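Local coordinates for protein formiminoglutamase (Trypanosoma cruzi, PDB 4MYK) that hydrolyses N-formimino-L-glutamate to L-glutamate and formamide, as an arginase-like enzyme with a two-manganese centre, at residues L72-D77 against F299-L304. The protein carries 1 engineered substitution. Numbering follows the deposited sequence.
Sequences LELNVD and FYHFVL
Leu304, on helix 290-306, presses its side chain against Leu74 and Val76 of the hairpin formed by strands 70-71 and 76-77. Its CB lies 4.2 Å from Val76 CG1. With chi1 at -76°, the chain turns beside the backbone N, and CG then settles over one face of the Tyr300 ring, 4.0 Å above its plane and displaced toward the rim. There the side chain forks. CD1, extended away from CA, comes within 3.9 Å of Leu74 CD1, the two leucines crossing at about a right angle. CD2 goes to Val76 instead, 3.9 Å from its CG1 and 3.8 Å from its carbonyl O. The same Val76 CG1 also rests 3.3 Å from Leu304 O, so a single methyl touches both the backbone and the side-chain tip of the helix residue.

Leu74 has a second neighbour: its CD1 approaches His301 CD2 obliquely at 4.1 Å. The imidazole has its rotation fixed from elsewhere, by a hydrogen bond from ND1 to Tyr297 O one turn back and by stacking on Phe262. The hairpin side is shaped by a G1 beta bulge, in which Asn75 and Val76 together face Asn71. The side chain of Asn71 bonds to Leu74 N and to Tyr300 OH, tying the turn to the helix close to this apolar patch.

Phe266 of helix 258-270 touches Leu74, Val76 and Leu304 alike. Away from the manganese site, the hairpin therefore packs on the C-terminal helix of the arginase fold, which turns Phe299 and Phe302 onto strand 32-37 of the parallel sheet, while Glu73 hydrogen-bonds to Ser209 and Gly187 of the second subunit.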
# COMPACT_ATOMS: atom_id res chain seq x y z
N LEU A 72 18.28 -17.75 -0.21
CA LEU A 72 19.42 -17.47 -1.07
C LEU A 72 19.45 -16.04 -1.55
O LEU A 72 20.38 -15.63 -2.22
CB LEU A 72 19.45 -18.43 -2.24
CG LEU A 72 20.14 -19.72 -1.82
CD1 LEU A 72 19.44 -20.92 -2.43
CD2 LEU A 72 21.63 -19.68 -2.17
N GLU A 73 18.42 -15.29 -1.21
CA GLU A 73 18.42 -13.87 -1.49
C GLU A 73 19.21 -13.14 -0.41
O GLU A 73 19.97 -12.22 -0.71
CB GLU A 73 17.00 -13.33 -1.56
CG GLU A 73 16.93 -11.89 -2.00
CD GLU A 73 15.53 -11.38 -2.01
OE1 GLU A 73 14.59 -12.18 -1.85
OE2 GLU A 73 15.37 -10.16 -2.17
N LEU A 74 19.02 -13.55 0.84
CA LEU A 74 19.79 -13.01 1.95
C LEU A 74 21.02 -13.87 2.18
O LEU A 74 21.93 -13.48 2.90
CB LEU A 74 18.94 -13.00 3.22
CG LEU A 74 17.58 -12.32 3.06
CD1 LEU A 74 16.93 -12.13 4.43
CD2 LEU A 74 17.69 -10.99 2.29
N ASN A 75 21.03 -15.04 1.55
CA ASN A 75 22.10 -16.02 1.71
C ASN A 75 22.36 -16.34 3.17
O ASN A 75 23.48 -16.22 3.66
CB ASN A 75 23.38 -15.60 0.98
CG ASN A 75 23.27 -15.81 -0.53
OD1 ASN A 75 22.96 -16.91 -1.00
ND2 ASN A 75 23.52 -14.75 -1.29
N VAL A 76 21.29 -16.73 3.86
CA VAL A 76 21.37 -17.20 5.23
C VAL A 76 20.65 -18.54 5.33
O VAL A 76 19.49 -18.66 4.91
CB VAL A 76 20.75 -16.18 6.23
CG1 VAL A 76 20.64 -16.79 7.61
CG2 VAL A 76 21.59 -14.92 6.28
N ASP A 77 21.33 -19.55 5.85
CA ASP A 77 20.73 -20.85 6.06
C ASP A 77 20.46 -21.01 7.55
O ASP A 77 21.38 -20.96 8.36
CB ASP A 77 21.68 -21.95 5.58
CG ASP A 77 21.06 -23.34 5.68
OD1 ASP A 77 19.89 -23.46 6.07
OD2 ASP A 77 21.77 -24.32 5.37
N PHE A 299 8.64 -12.85 11.92
CA PHE A 299 9.29 -13.86 12.78
C PHE A 299 10.34 -14.64 11.97
O PHE A 299 11.44 -14.91 12.45
CB PHE A 299 8.23 -14.81 13.36
CG PHE A 299 8.80 -16.05 14.01
CD1 PHE A 299 9.39 -15.98 15.26
CD2 PHE A 299 8.73 -17.28 13.37
CE1 PHE A 299 9.92 -17.11 15.85
CE2 PHE A 299 9.25 -18.42 13.96
CZ PHE A 299 9.84 -18.33 15.19
N TYR A 300 9.97 -14.99 10.75
CA TYR A 300 10.86 -15.67 9.82
C TYR A 300 12.18 -14.91 9.64
O TYR A 300 13.25 -15.50 9.69
CB TYR A 300 10.15 -15.85 8.48
CG TYR A 300 11.07 -16.25 7.35
CD1 TYR A 300 11.64 -17.52 7.32
CD2 TYR A 300 11.37 -15.37 6.32
CE1 TYR A 300 12.49 -17.89 6.30
CE2 TYR A 300 12.22 -15.74 5.30
CZ TYR A 300 12.78 -17.00 5.29
OH TYR A 300 13.63 -17.38 4.28
N HIS A 301 12.09 -13.61 9.42
CA HIS A 301 13.28 -12.78 9.22
C HIS A 301 14.07 -12.71 10.51
O HIS A 301 15.31 -12.76 10.49
CB HIS A 301 12.89 -11.37 8.74
CG HIS A 301 12.63 -11.29 7.26
ND1 HIS A 301 11.42 -11.63 6.70
CD2 HIS A 301 13.44 -10.93 6.23
CE1 HIS A 301 11.49 -11.47 5.39
NE2 HIS A 301 12.70 -11.05 5.08
N PHE A 302 13.38 -12.60 11.63
CA PHE A 302 14.06 -12.64 12.91
C PHE A 302 14.88 -13.92 13.01
O PHE A 302 16.06 -13.89 13.35
CB PHE A 302 13.11 -12.56 14.11
CG PHE A 302 13.80 -12.93 15.39
CD1 PHE A 302 14.54 -11.99 16.09
CD2 PHE A 302 13.79 -14.24 15.84
CE1 PHE A 302 15.23 -12.34 17.24
CE2 PHE A 302 14.47 -14.60 16.98
CZ PHE A 302 15.19 -13.64 17.68
N VAL A 303 14.22 -15.05 12.73
CA VAL A 303 14.84 -16.36 12.79
C VAL A 303 16.09 -16.46 11.92
O VAL A 303 17.11 -17.01 12.35
CB VAL A 303 13.84 -17.45 12.39
CG1 VAL A 303 14.56 -18.77 12.12
CG2 VAL A 303 12.77 -17.62 13.47
N LEU A 304 16.02 -15.93 10.70
CA LEU A 304 17.18 -15.86 9.82
C LEU A 304 18.32 -15.04 10.43
O LEU A 304 19.48 -15.43 10.35
CB LEU A 304 16.80 -15.25 8.48
CG LEU A 304 16.03 -16.13 7.50
CD1 LEU A 304 15.81 -15.37 6.21
CD2 LEU A 304 16.78 -17.41 7.24